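Local coordinates for protein pectinesterase A (Erwinia chrysanthemi, PDB 2NTP) that removes methyl esters from the galacturonan chains of pectin, releasing methanol, and probably begins the maceration and soft-rotting of plant tissue, at residues Asn107-Pro112 against Ser123-Thr128; Ser148-Gln153 against Val191-Ala196; Cys168-Ser171 against Phe176-Gly179; Tyr206-Ser211 against Leu220-Ser225. One frame throughout, in Å; residues are numbered along the deposited sequence.

Interaction 1 (Asn107-Pro112 against Ser123-Thr128); sequences NDFDFP and SKIKDT
Two phenylalanines from Asn107-Pro112 close on Thr128 and Ile125. The ring of Phe111 turns its edge to the threonine: CE1 lies 3.7 Å from Thr128 CB, and that carbon sits in the plane of the ring, so the contact is with a rim and not with a face. The methyl CG2 of Thr128 lies a little farther from the same edge. Phe109, the other phenylalanine, reaches two partners with one ring. Its CE1 is 3.9 Å from Ile125 CD1, the end of the isoleucine's longer branch, and the two side chains run past each other in opposite senses. Across the ring from CE1, CE2 lies 3.7 Å from the carbonyl O of Thr128; both partners come at a slant to the ring plane. A chi1 of 173° extends the Phe109 ring away from its own N, toward Ile125 and Thr128.

The fold here is the right-handed parallel beta-helix of pectinesterases, and this contact belongs to a long excursion that leaves strand 103-107, forms helix 111-116 and returns through a loop. An Asx turn starts the excursion: Phe109 N donates to Asn107 OD1 at 3.0 Å, in the carbonyl plane, with an N-H...O angle of 161°. Asp110 then takes the N-cap position, its OD1 accepting from Ala113 N. Farther out, the polar end of Thr128 is occupied by Gln153, the transition state stabilizer, whose OE1 is hydrogen-bonded to Thr128 OG1, while Phe111 packs on substrate-binding Arg195.

Interaction 2 (Ser148-Gln153 against Val191-Ala196); sequences SLVGYQ and VSRYRA. With ADA (alpha-D-galactopyranuronic acid), chain C; ADA (alpha-D-galactopyranuronic acid), chain B.
Arg193 meets Tyr152 and Gly151 just where strand 189-192 gives way to loop. Its side chain leaves with CG anti to the carbonyl carbon and bends at chi3, which turns the guanidinium flat onto the tyrosine ring. The two planes are only 9° apart and their centres 4.0 Å, a parallel stack that is offset: CZ of Arg193 lies 3.9 Å from the centroid of the Tyr152 ring, 30° off its normal, a cation-pi contact over the face. At the guanidinium edge NH1 donates to Gly151 O at 2.9 Å, with an N-H...O angle of 160°. The oxygen is close to the guanidinium plane, but the donor stands well above the carbonyl plane. Val150 CG1 makes a van der Waals contact with Arg193 NH1 at 3.8 Å. NE of Arg193 forms a salt bridge with Glu230 OE1.

Farther along, Arg195 binds galacturonate through NH2. Across in Ser148-Gln153, Gln153 NE2 bridges two sugars, donating to O6A of the chain C galacturonate at 2.8 Å and to O3 of the chain B one at 3.1 Å.

Stack, edge bond and salt bridge together fix the rotation of the Arg193 guanidinium, and the carboxylate of Glu230 and the pi cloud of the Tyr152 ring would both be expected to stabilise its positive charge.

Interaction 3 (Cys168-Ser171 against Phe176-Gly179); sequences CRIS and FIFG
Ile170 points from strand 169-172 toward the corner at Phe176 and Ile177 and makes apolar contacts with both, using different branches. Its short branch meets the phenylalanine: CG2 lies 3.8 Å from Phe176 CD1 and slightly farther from CE1, the two side chains running at a slant to each other. Its long branch reaches the isoleucine, CD1 of Ile170 standing 4.3 Å from CD1 of Ile177, methyl against methyl.

A second group consists of ring against backbone. Phe176 lays one face over the end of the strand, where the carbonyl carbon of Ser171 sits 3.9 Å from CD1, toward the rim of the ring. The carbonyl O of Ile170 is 3.7 Å from CE1 of Phe176, at an oblique angle to the ring. This placement follows from chi1 of 70°, which sets CG of Phe176 between its own N and carbonyl carbon and folds the ring back over the preceding strand. Ser171, by contrast, directs its side chain away from this corner, and its carbonyl O accepts a hydrogen bond from Thr155 OG1.

There is no hydrogen bond between Cys168-Ser171 and Phe176-Gly179; the strand bonds instead to its sheet neighbours 147-150 and 189-192. Leu149, Leu190 and Phe185 join Ile170 in the interior, and a disulfide links Cys168 to Cys188 of the next coil.

This inward packing of aliphatic and aromatic residues across a corner is the core packing of a right-handed parallel beta-helix, and Phe176 follows directly on the catalytic nucleophile Asp175.

Interaction 4 (Tyr206-Ser211 against Leu220-Ser225); sequences YLTAPS and LVITNS. With ADA (alpha-D-galactopyranuronic acid), chain D.
One methyl group carries nearly the whole contact: CD1 of Leu220 is the meeting point for both Thr208 and Pro210, residues two apart on the opposing strand. It lies 3.7 Å from Thr208 CB and 3.8 Å from Pro210 CB. The leucine leaves its backbone with CG anti to the carbonyl carbon and its chain extended (chi2 175°), a shape that carries CD1 toward the opposing strand. The side chains of Leu220 and Thr208 pass alongside one another in opposite directions. Beyond them Thr208 CG2 looks toward Ile222 CD1 at 4.4 Å, a looser contact.

Strands 208-210 and 220-223 lie in different parallel sheets of the beta-helix, their axes 9.3 Å apart and at 143° between N-to-C directions, so the contact spans the interior of the coil and no hydrogen bond joins them. The polar branch of Thr208 is used otherwise: OG1 is hydrogen-bonded to Leu241 O of the neighbouring strand in its own sheet and, across the interior, to Thr265 OG1 of strand 264-268. Leu220 and Pro210 both also touch Thr265, on the next rung of the helix.

Before the corner at Leu207, Tyr206 binds substrate. Its OH and O3 of the chain D galacturonate are hydrogen-bonded at 2.8 Å, the sugar oxygen lying near the ring plane at its edge. Arg243 packs beside the tyrosine, and the same galacturonate is also held by Arg195.

Interactions 3 and 4 are buried core packing inside the parallel beta-helix, almost entirely apolar. Interactions 1 and 2 are partly buried: interaction 1 is aromatic and aliphatic packing in the loops, and interaction 2 alone is carried by a charged group, the Arg193 stack and its hydrogen bond. Interactions 2 and 3 share one sheet, in which strand 169-172 lies between 147-150 and 189-192 and bonds to both. Interactions 3 and 4 meet in another, where Ile177 O and Ala209 N are 2.9 Å apart. Interaction 1 joins interaction 2 through Asn107 N and Val150 O, 3.0 Å apart, and through Pro112 packed on Tyr152. Sugar is bound from interactions 2 and 4.

Interaction 1 (Asn107-Pro112 against Ser123-Thr128)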
loop_
_atom_site.group_PDB
_atom_site.type_symbol
_atom_site.label_atom_id
_atom_site.label_comp_id
_atom_site.label_asym_id
_atom_site.label_seq_id
_atom_site.Cartn_x
_atom_site.Cartn_y
_atom_site.Cartn_z
ATOM N N ASN A 107 1.688 -8.407 -6.152
ATOM C CA ASN A 107 3.004 -8.481 -6.775
ATOM C C ASN A 107 3.607 -9.824 -6.390
ATOM O O ASN A 107 3.765 -10.134 -5.202
ATOM C CB ASN A 107 3.917 -7.313 -6.396
ATOM C CG ASN A 107 5.133 -7.204 -7.320
ATOM O OD1 ASN A 107 5.809 -8.201 -7.600
ATOM N ND2 ASN A 107 5.410 -5.999 -7.796
ATOM N N ASP A 108 3.896 -10.633 -7.403
ATOM C CA ASP A 108 4.318 -12.011 -7.180
ATOM C C ASP A 108 5.834 -12.171 -7.110
ATOM O O ASP A 108 6.339 -13.301 -7.127
ATOM C CB ASP A 108 3.722 -12.937 -8.251
ATOM C CG ASP A 108 2.262 -13.261 -8.000
ATOM O OD1 ASP A 108 1.757 -13.007 -6.887
ATOM O OD2 ASP A 108 1.620 -13.793 -8.931
ATOM N N PHE A 109 6.560 -11.056 -7.023
ATOM C CA PHE A 109 8.000 -11.130 -6.792
ATOM C C PHE A 109 8.244 -11.994 -5.565
ATOM O O PHE A 109 7.731 -11.719 -4.469
ATOM C CB PHE A 109 8.638 -9.747 -6.623
ATOM C CG PHE A 109 10.091 -9.795 -6.230
ATOM C CD1 PHE A 109 11.044 -10.319 -7.098
ATOM C CD2 PHE A 109 10.504 -9.312 -4.988
ATOM C CE1 PHE A 109 12.387 -10.364 -6.739
ATOM C CE2 PHE A 109 11.849 -9.357 -4.614
ATOM C CZ PHE A 109 12.791 -9.884 -5.498
ATOM N N ASP A 110 9.012 -13.059 -5.763
ATOM C CA ASP A 110 9.254 -14.018 -4.701
ATOM C C ASP A 110 10.389 -13.521 -3.818
ATOM O O ASP A 110 11.529 -13.972 -3.930
ATOM C CB ASP A 110 9.568 -15.395 -5.295
ATOM C CG ASP A 110 9.434 -16.523 -4.285
ATOM O OD1 ASP A 110 9.551 -16.285 -3.061
ATOM O OD2 ASP A 110 9.224 -17.674 -4.732
ATOM N N PHE A 111 10.068 -12.577 -2.940
ATOM C CA PHE A 111 11.058 -12.035 -2.017
ATOM C C PHE A 111 11.825 -13.114 -1.235
ATOM O O PHE A 111 13.053 -13.079 -1.205
ATOM C CB PHE A 111 10.420 -11.011 -1.075
ATOM C CG PHE A 111 11.365 -10.455 -0.056
ATOM C CD1 PHE A 111 12.180 -9.372 -0.361
ATOM C CD2 PHE A 111 11.440 -11.014 1.219
ATOM C CE1 PHE A 111 13.058 -8.854 0.589
ATOM C CE2 PHE A 111 12.311 -10.502 2.171
ATOM C CZ PHE A 111 13.131 -9.423 1.852
ATOM N N PRO A 112 11.116 -14.067 -0.587
ATOM C CA PRO A 112 11.877 -15.069 0.176
ATOM C C PRO A 112 12.831 -15.910 -0.678
ATOM O O PRO A 112 13.945 -16.195 -0.239
ATOM C CB PRO A 112 10.785 -15.949 0.790
ATOM C CG PRO A 112 9.572 -15.045 0.857
ATOM C CD PRO A 112 9.662 -14.274 -0.434
ATOM N N SER A 123 21.644 -13.198 -10.284
ATOM C CA SER A 123 20.193 -13.017 -10.389
ATOM C C SER A 123 19.556 -12.572 -9.066
ATOM O O SER A 123 18.357 -12.270 -9.023
ATOM C CB SER A 123 19.514 -14.289 -10.913
ATOM O OG SER A 123 19.442 -15.300 -9.917
ATOM N N LYS A 124 20.355 -12.532 -7.997
ATOM C CA LYS A 124 19.876 -12.050 -6.694
ATOM C C LYS A 124 19.730 -10.529 -6.718
ATOM O O LYS A 124 20.708 -9.800 -6.888
ATOM C CB LYS A 124 20.797 -12.501 -5.553
ATOM C CG LYS A 124 20.218 -12.267 -4.158
ATOM C CD LYS A 124 21.140 -12.780 -3.063
ATOM C CE LYS A 124 20.456 -12.705 -1.703
ATOM N NZ LYS A 124 21.248 -13.388 -0.639
ATOM N N ILE A 125 18.495 -10.071 -6.542
ATOM C CA ILE A 125 18.136 -8.656 -6.627
ATOM C C ILE A 125 18.336 -7.948 -5.283
ATOM O O ILE A 125 17.925 -8.461 -4.241
ATOM C CB ILE A 125 16.663 -8.502 -7.127
ATOM C CG1 ILE A 125 16.559 -8.906 -8.607
ATOM C CG2 ILE A 125 16.148 -7.082 -6.917
ATOM C CD1 ILE A 125 15.134 -8.987 -9.145
ATOM N N LYS A 126 18.972 -6.774 -5.316
ATOM C CA LYS A 126 19.161 -5.950 -4.118
ATOM C C LYS A 126 17.997 -4.980 -3.894
ATOM O O LYS A 126 17.608 -4.721 -2.755
ATOM C CB LYS A 126 20.485 -5.181 -4.186
ATOM C CG LYS A 126 21.703 -6.035 -3.875
ATOM C CD LYS A 126 22.989 -5.285 -4.137
ATOM C CE LYS A 126 24.194 -6.169 -3.867
ATOM N NZ LYS A 126 25.461 -5.536 -4.324
ATOM N N ASP A 127 17.459 -4.439 -4.988
ATOM C CA ASP A 127 16.323 -3.521 -4.927
ATOM C C ASP A 127 15.032 -4.330 -4.899
ATOM O O ASP A 127 14.383 -4.543 -5.930
ATOM C CB ASP A 127 16.345 -2.544 -6.110
ATOM C CG ASP A 127 17.561 -1.622 -6.092
ATOM O OD1 ASP A 127 18.342 -1.665 -5.116
ATOM O OD2 ASP A 127 17.729 -0.848 -7.056
ATOM N N THR A 128 14.674 -4.764 -3.693
ATOM C CA THR A 128 13.651 -5.781 -3.480
ATOM C C THR A 128 12.234 -5.238 -3.297
ATOM O O THR A 128 11.298 -6.011 -3.081
ATOM C CB THR A 128 14.010 -6.675 -2.275
ATOM O OG1 THR A 128 14.436 -5.852 -1.181
ATOM C CG2 THR A 128 15.140 -7.631 -2.651
#

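Interaction 2 (Ser148-Gln153 against Val191-Ala196)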
loop_
_atom_site.group_PDB
_atom_site.type_symbol
_atom_site.label_atom_id
_atom_site.label_comp_id
_atom_site.label_asym_id
_atom_site.label_seq_id
_atom_site.Cartn_x
_atom_site.Cartn_y
_atom_site.Cartn_z
ATOM N N SER A 148 -7.923 -7.349 -1.583
ATOM C CA SER A 148 -6.737 -7.912 -0.950
ATOM C C SER A 148 -5.509 -7.475 -1.720
ATOM O O SER A 148 -5.464 -7.639 -2.933
ATOM C CB SER A 148 -6.823 -9.438 -0.930
ATOM O OG SER A 148 -5.614 -10.016 -0.451
ATOM N N LEU A 149 -4.527 -6.914 -1.011
ATOM C CA LEU A 149 -3.272 -6.476 -1.619
ATOM C C LEU A 149 -2.130 -7.324 -1.084
ATOM O O LEU A 149 -1.926 -7.405 0.133
ATOM C CB LEU A 149 -3.008 -4.999 -1.313
ATOM C CG LEU A 149 -4.103 -3.991 -1.662
ATOM C CD1 LEU A 149 -3.640 -2.578 -1.304
ATOM C CD2 LEU A 149 -4.491 -4.085 -3.132
ATOM N N VAL A 150 -1.396 -7.956 -1.994
ATOM C CA VAL A 150 -0.372 -8.931 -1.616
ATOM C C VAL A 150 1.025 -8.517 -2.057
ATOM O O VAL A 150 1.252 -8.204 -3.225
ATOM C CB VAL A 150 -0.691 -10.330 -2.200
ATOM C CG1 VAL A 150 0.435 -11.302 -1.908
ATOM C CG2 VAL A 150 -2.030 -10.855 -1.643
ATOM N N GLY A 151 1.957 -8.528 -1.110
ATOM C CA GLY A 151 3.366 -8.322 -1.431
ATOM C C GLY A 151 4.222 -8.564 -0.209
ATOM O O GLY A 151 3.753 -9.124 0.796
ATOM N N TYR A 152 5.483 -8.162 -0.305
ATOM C CA TYR A 152 6.396 -8.204 0.825
ATOM C C TYR A 152 6.864 -6.772 1.095
ATOM O O TYR A 152 6.237 -6.049 1.870
ATOM C CB TYR A 152 7.562 -9.171 0.556
ATOM C CG TYR A 152 7.158 -10.635 0.467
ATOM C CD1 TYR A 152 7.119 -11.438 1.610
ATOM C CD2 TYR A 152 6.816 -11.215 -0.755
ATOM C CE1 TYR A 152 6.745 -12.785 1.536
ATOM C CE2 TYR A 152 6.444 -12.565 -0.838
ATOM C CZ TYR A 152 6.419 -13.341 0.306
ATOM O OH TYR A 152 6.056 -14.678 0.229
ATOM N N GLN A 153 7.940 -6.350 0.441
ATOM C CA GLN A 153 8.424 -4.982 0.604
ATOM C C GLN A 153 7.634 -4.016 -0.275
ATOM O O GLN A 153 7.516 -4.230 -1.489
ATOM C CB GLN A 153 9.916 -4.906 0.281
ATOM C CG GLN A 153 10.553 -3.539 0.578
ATOM C CD GLN A 153 12.073 -3.582 0.543
ATOM O OE1 GLN A 153 12.669 -4.629 0.310
ATOM N NE2 GLN A 153 12.703 -2.440 0.789
ATOM N N VAL A 191 -1.495 -7.537 7.570
ATOM C CA VAL A 191 -0.862 -8.825 7.846
ATOM C C VAL A 191 0.660 -8.748 7.724
ATOM O O VAL A 191 1.194 -8.609 6.622
ATOM C CB VAL A 191 -1.434 -9.939 6.918
ATOM C CG1 VAL A 191 -0.853 -11.303 7.275
ATOM C CG2 VAL A 191 -2.972 -9.970 6.986
ATOM N N SER A 192 1.342 -8.833 8.867
ATOM C CA SER A 192 2.808 -8.823 8.917
ATOM C C SER A 192 3.349 -10.212 8.611
ATOM O O SER A 192 2.983 -11.193 9.274
ATOM C CB SER A 192 3.295 -8.383 10.297
ATOM O OG SER A 192 3.016 -7.022 10.540
ATOM N N ARG A 193 4.238 -10.284 7.629
ATOM C CA ARG A 193 4.678 -11.568 7.093
ATOM C C ARG A 193 5.981 -12.076 7.697
ATOM O O ARG A 193 6.840 -11.300 8.146
ATOM C CB ARG A 193 4.761 -11.506 5.562
ATOM C CG ARG A 193 3.440 -11.081 4.910
ATOM C CD ARG A 193 3.492 -11.192 3.393
ATOM N NE ARG A 193 3.312 -12.571 2.928
ATOM C CZ ARG A 193 3.162 -12.916 1.651
ATOM N NH1 ARG A 193 3.173 -11.986 0.703
ATOM N NH2 ARG A 193 2.996 -14.194 1.325
ATOM N N TYR A 194 6.116 -13.397 7.696
ATOM C CA TYR A 194 7.303 -14.066 8.206
ATOM C C TYR A 194 8.536 -13.774 7.344
ATOM O O TYR A 194 8.466 -13.793 6.112
ATOM C CB TYR A 194 7.044 -15.570 8.276
ATOM C CG TYR A 194 8.260 -16.371 8.677
ATOM C CD1 TYR A 194 8.742 -16.332 9.989
ATOM C CD2 TYR A 194 8.932 -17.156 7.748
ATOM C CE1 TYR A 194 9.864 -17.062 10.363
ATOM C CE2 TYR A 194 10.055 -17.890 8.115
ATOM C CZ TYR A 194 10.514 -17.835 9.421
ATOM O OH TYR A 194 11.629 -18.559 9.795
ATOM N N ARG A 195 9.659 -13.499 8.007
ATOM C CA ARG A 195 10.936 -13.255 7.335
ATOM C C ARG A 195 11.932 -14.356 7.671
ATOM O O ARG A 195 12.519 -14.349 8.754
ATOM C CB ARG A 195 11.540 -11.916 7.780
ATOM C CG ARG A 195 10.797 -10.660 7.325
ATOM C CD ARG A 195 11.123 -10.267 5.884
ATOM N NE ARG A 195 12.545 -10.047 5.600
ATOM C CZ ARG A 195 13.187 -8.886 5.750
ATOM N NH1 ARG A 195 12.564 -7.821 6.237
ATOM N NH2 ARG A 195 14.479 -8.794 5.437
ATOM N N ALA A 196 12.119 -15.297 6.751
ATOM C CA ALA A 196 13.070 -16.391 6.947
ATOM C C ALA A 196 14.515 -15.888 6.970
ATOM O O ALA A 196 15.409 -16.558 7.509
ATOM C CB ALA A 196 12.894 -17.446 5.865
HETATM C C1 ADA C . 15.079 0.495 1.334
HETATM C C2 ADA C . 15.621 1.887 1.021
HETATM C C3 ADA C . 14.766 2.947 1.719
HETATM C C4 ADA C . 13.290 2.753 1.361
HETATM C C5 ADA C . 12.863 1.335 1.746
HETATM C C6 ADA C . 11.420 1.031 1.431
HETATM O O2 ADA C . 16.985 1.966 1.452
HETATM O O3 ADA C . 15.216 4.257 1.347
HETATM O O4 ADA C . 13.121 2.909 -0.053
HETATM O O5 ADA C . 13.686 0.409 1.020
HETATM O O6B ADA C . 10.510 1.847 1.722
HETATM O O6A ADA C . 11.191 -0.069 0.888
HETATM C C1 ADA B . 15.195 -2.213 5.384
HETATM C C2 ADA B . 14.933 -2.671 3.949
HETATM C C3 ADA B . 16.045 -2.194 3.017
HETATM C C4 ADA B . 16.343 -0.704 3.213
HETATM C C5 ADA B . 16.538 -0.357 4.688
HETATM C C6 ADA B . 16.712 1.128 4.851
HETATM O O2 ADA B . 14.878 -4.097 3.915
HETATM O O3 ADA B . 15.686 -2.452 1.653
HETATM O O4 ADA B . 15.271 0.100 2.708
HETATM O O5 ADA B . 15.389 -0.795 5.425
HETATM O O6B ADA B . 16.073 1.708 5.753
HETATM O O6A ADA B . 17.488 1.734 4.078
#

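Interaction 3 (Cys168-Ser171 against Phe176-Gly179)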
loop_
_atom_site.group_PDB
_atom_site.type_symbol
_atom_site.label_atom_id
_atom_site.label_comp_id
_atom_site.label_asym_id
_atom_site.label_seq_id
_atom_site.Cartn_x
_atom_site.Cartn_y
_atom_site.Cartn_z
ATOM N N CYS A 168 -10.666 -4.650 3.892
ATOM C CA CYS A 168 -9.555 -5.019 3.043
ATOM C C CYS A 168 -8.553 -5.927 3.749
ATOM O O CYS A 168 -8.569 -6.056 4.974
ATOM C CB CYS A 168 -8.891 -3.753 2.488
ATOM S SG CYS A 168 -7.680 -2.921 3.547
ATOM N N ARG A 169 -7.716 -6.592 2.957
ATOM C CA ARG A 169 -6.556 -7.306 3.483
ATOM C C ARG A 169 -5.324 -6.738 2.809
ATOM O O ARG A 169 -5.304 -6.566 1.591
ATOM C CB ARG A 169 -6.660 -8.817 3.227
ATOM C CG ARG A 169 -5.588 -9.666 3.946
ATOM C CD ARG A 169 -5.585 -11.095 3.399
ATOM N NE ARG A 169 -4.683 -12.019 4.105
ATOM C CZ ARG A 169 -3.433 -12.307 3.737
ATOM N NH1 ARG A 169 -2.880 -11.723 2.675
ATOM N NH2 ARG A 169 -2.719 -13.173 4.454
ATOM N N ILE A 170 -4.309 -6.409 3.604
ATOM C CA ILE A 170 -3.028 -5.949 3.060
ATOM C C ILE A 170 -1.910 -6.686 3.784
ATOM O O ILE A 170 -1.846 -6.661 5.009
ATOM C CB ILE A 170 -2.834 -4.413 3.202
ATOM C CG1 ILE A 170 -4.014 -3.652 2.572
ATOM C CG2 ILE A 170 -1.499 -3.987 2.571
ATOM C CD1 ILE A 170 -4.024 -2.140 2.824
ATOM N N SER A 171 -1.047 -7.352 3.021
ATOM C CA SER A 171 0.059 -8.111 3.590
ATOM C C SER A 171 1.394 -7.561 3.120
ATOM O O SER A 171 1.491 -6.977 2.035
ATOM C CB SER A 171 -0.047 -9.593 3.213
ATOM O OG SER A 171 0.286 -9.806 1.858
ATOM N N PHE A 176 5.120 -1.674 4.135
ATOM C CA PHE A 176 4.144 -2.215 3.183
ATOM C C PHE A 176 2.936 -1.317 2.898
ATOM O O PHE A 176 2.159 -1.591 1.982
ATOM C CB PHE A 176 3.817 -3.712 3.391
ATOM C CG PHE A 176 3.025 -4.046 4.639
ATOM C CD1 PHE A 176 1.630 -3.973 4.644
ATOM C CD2 PHE A 176 3.673 -4.530 5.780
ATOM C CE1 PHE A 176 0.887 -4.333 5.783
ATOM C CE2 PHE A 176 2.942 -4.904 6.923
ATOM C CZ PHE A 176 1.550 -4.799 6.926
ATOM N N ILE A 177 2.803 -0.244 3.673
ATOM C CA ILE A 177 1.945 0.882 3.309
ATOM C C ILE A 177 2.835 2.100 3.431
ATOM O O ILE A 177 3.289 2.420 4.523
ATOM C CB ILE A 177 0.727 1.051 4.246
ATOM C CG1 ILE A 177 -0.133 -0.220 4.260
ATOM C CG2 ILE A 177 -0.105 2.268 3.812
ATOM C CD1 ILE A 177 -1.169 -0.261 5.394
ATOM N N PHE A 178 3.102 2.767 2.315
ATOM C CA PHE A 178 4.047 3.892 2.337
ATOM C C PHE A 178 3.656 4.980 1.350
ATOM O O PHE A 178 2.922 4.727 0.388
ATOM C CB PHE A 178 5.488 3.406 2.082
ATOM C CG PHE A 178 5.764 3.002 0.653
ATOM C CD1 PHE A 178 5.191 1.850 0.116
ATOM C CD2 PHE A 178 6.612 3.766 -0.151
ATOM C CE1 PHE A 178 5.435 1.477 -1.203
ATOM C CE2 PHE A 178 6.880 3.391 -1.471
ATOM C CZ PHE A 178 6.294 2.245 -1.995
ATOM N N GLY A 179 4.150 6.191 1.592
ATOM C CA GLY A 179 3.892 7.303 0.681
ATOM C C GLY A 179 3.292 8.512 1.369
ATOM O O GLY A 179 3.133 8.537 2.591
#

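Interaction 4 (Tyr206-Ser211 against Leu220-Ser225)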
loop_
_atom_site.group_PDB
_atom_site.type_symbol
_atom_site.label_atom_id
_atom_site.label_comp_id
_atom_site.label_asym_id
_atom_site.label_seq_id
_atom_site.Cartn_x
_atom_site.Cartn_y
_atom_site.Cartn_z
ATOM N N TYR A 206 8.027 -3.161 8.989
ATOM C CA TYR A 206 7.331 -1.952 9.445
ATOM C C TYR A 206 6.043 -1.852 8.644
ATOM O O TYR A 206 6.058 -1.936 7.410
ATOM C CB TYR A 206 8.190 -0.692 9.218
ATOM C CG TYR A 206 9.650 -0.897 9.562
ATOM C CD1 TYR A 206 10.542 -1.386 8.606
ATOM C CD2 TYR A 206 10.133 -0.645 10.848
ATOM C CE1 TYR A 206 11.878 -1.609 8.914
ATOM C CE2 TYR A 206 11.482 -0.864 11.169
ATOM C CZ TYR A 206 12.342 -1.342 10.184
ATOM O OH TYR A 206 13.670 -1.580 10.458
ATOM N N LEU A 207 4.927 -1.680 9.336
ATOM C CA LEU A 207 3.628 -1.609 8.662
ATOM C C LEU A 207 3.559 -0.403 7.740
ATOM O O LEU A 207 3.074 -0.496 6.615
ATOM C CB LEU A 207 2.482 -1.521 9.673
ATOM C CG LEU A 207 1.912 -2.829 10.225
ATOM C CD1 LEU A 207 2.937 -3.616 11.015
ATOM C CD2 LEU A 207 0.694 -2.525 11.081
ATOM N N THR A 208 4.041 0.735 8.229
ATOM C CA THR A 208 3.909 1.977 7.478
ATOM C C THR A 208 5.218 2.736 7.361
ATOM O O THR A 208 6.088 2.636 8.221
ATOM C CB THR A 208 2.838 2.917 8.082
ATOM O OG1 THR A 208 3.275 3.411 9.357
ATOM C CG2 THR A 208 1.500 2.187 8.245
ATOM N N ALA A 209 5.336 3.494 6.277
ATOM C CA ALA A 209 6.443 4.429 6.102
ATOM C C ALA A 209 5.883 5.680 5.431
ATOM O O ALA A 209 6.032 5.864 4.219
ATOM C CB ALA A 209 7.567 3.807 5.276
ATOM N N PRO A 210 5.202 6.532 6.221
ATOM C CA PRO A 210 4.582 7.731 5.657
ATOM C C PRO A 210 5.615 8.798 5.310
ATOM O O PRO A 210 6.611 8.959 6.028
ATOM C CB PRO A 210 3.672 8.211 6.788
ATOM C CG PRO A 210 4.375 7.769 8.031
ATOM C CD PRO A 210 4.981 6.434 7.679
ATOM N N SER A 211 5.373 9.495 4.202
ATOM C CA SER A 211 6.218 10.606 3.758
ATOM C C SER A 211 5.400 11.893 3.666
ATOM O O SER A 211 5.762 12.829 2.942
ATOM C CB SER A 211 6.830 10.278 2.404
ATOM O OG SER A 211 5.819 9.903 1.483
ATOM N N LEU A 220 -1.495 8.645 6.713
ATOM C CA LEU A 220 -2.040 7.290 6.810
ATOM C C LEU A 220 -2.857 7.171 8.084
ATOM O O LEU A 220 -2.327 7.345 9.186
ATOM C CB LEU A 220 -0.914 6.251 6.785
ATOM C CG LEU A 220 0.158 6.453 5.701
ATOM C CD1 LEU A 220 1.272 5.437 5.860
ATOM C CD2 LEU A 220 -0.439 6.385 4.298
ATOM N N VAL A 221 -4.148 6.888 7.923
ATOM C CA VAL A 221 -5.073 6.805 9.053
ATOM C C VAL A 221 -5.730 5.430 9.041
ATOM O O VAL A 221 -6.423 5.069 8.081
ATOM C CB VAL A 221 -6.128 7.944 9.020
ATOM C CG1 VAL A 221 -7.052 7.871 10.243
ATOM C CG2 VAL A 221 -5.441 9.321 8.948
ATOM N N ILE A 222 -5.488 4.660 10.098
ATOM C CA ILE A 222 -5.970 3.278 10.178
ATOM C C ILE A 222 -7.004 3.163 11.300
ATOM O O ILE A 222 -6.689 3.421 12.464
ATOM C CB ILE A 222 -4.798 2.274 10.394
ATOM C CG1 ILE A 222 -3.856 2.263 9.185
ATOM C CG2 ILE A 222 -5.323 0.853 10.620
ATOM C CD1 ILE A 222 -2.617 3.122 9.352
ATOM N N THR A 223 -8.230 2.787 10.943
ATOM C CA THR A 223 -9.341 2.767 11.907
ATOM C C THR A 223 -10.043 1.413 11.954
ATOM O O THR A 223 -10.239 0.771 10.918
ATOM C CB THR A 223 -10.407 3.873 11.604
ATOM O OG1 THR A 223 -11.047 3.614 10.347
ATOM C CG2 THR A 223 -9.778 5.255 11.571
ATOM N N ASN A 224 -10.427 0.993 13.160
ATOM C CA ASN A 224 -11.270 -0.194 13.345
ATOM C C ASN A 224 -10.714 -1.412 12.613
ATOM O O ASN A 224 -11.455 -2.181 11.996
ATOM C CB ASN A 224 -12.706 0.096 12.889
ATOM C CG ASN A 224 -13.261 1.391 13.472
ATOM O OD1 ASN A 224 -13.730 2.269 12.735
ATOM N ND2 ASN A 224 -13.209 1.520 14.789
ATOM N N SER A 225 -9.398 -1.582 12.693
ATOM C CA SER A 225 -8.716 -2.610 11.926
ATOM C C SER A 225 -8.040 -3.640 12.821
ATOM O O SER A 225 -8.165 -3.598 14.047
ATOM C CB SER A 225 -7.709 -1.957 10.973
ATOM O OG SER A 225 -8.394 -1.283 9.931
HETATM C C1 ADA D . 19.305 -3.174 7.894
HETATM C C2 ADA D . 18.196 -2.154 8.183
HETATM C C3 ADA D . 16.859 -2.862 8.410
HETATM C C4 ADA D . 16.529 -3.772 7.226
HETATM C C5 ADA D . 17.688 -4.737 6.932
HETATM C C6 ADA D . 17.410 -5.530 5.681
HETATM O O1 ADA D . 19.605 -3.950 9.066
HETATM O O2 ADA D . 18.533 -1.348 9.320
HETATM O O3 ADA D . 15.807 -1.907 8.603
HETATM O O4 ADA D . 16.206 -2.981 6.070
HETATM O O5 ADA D . 18.939 -4.033 6.798
HETATM O O6B ADA D . 17.832 -5.098 4.583
HETATM O O6A ADA D . 16.759 -6.596 5.781
#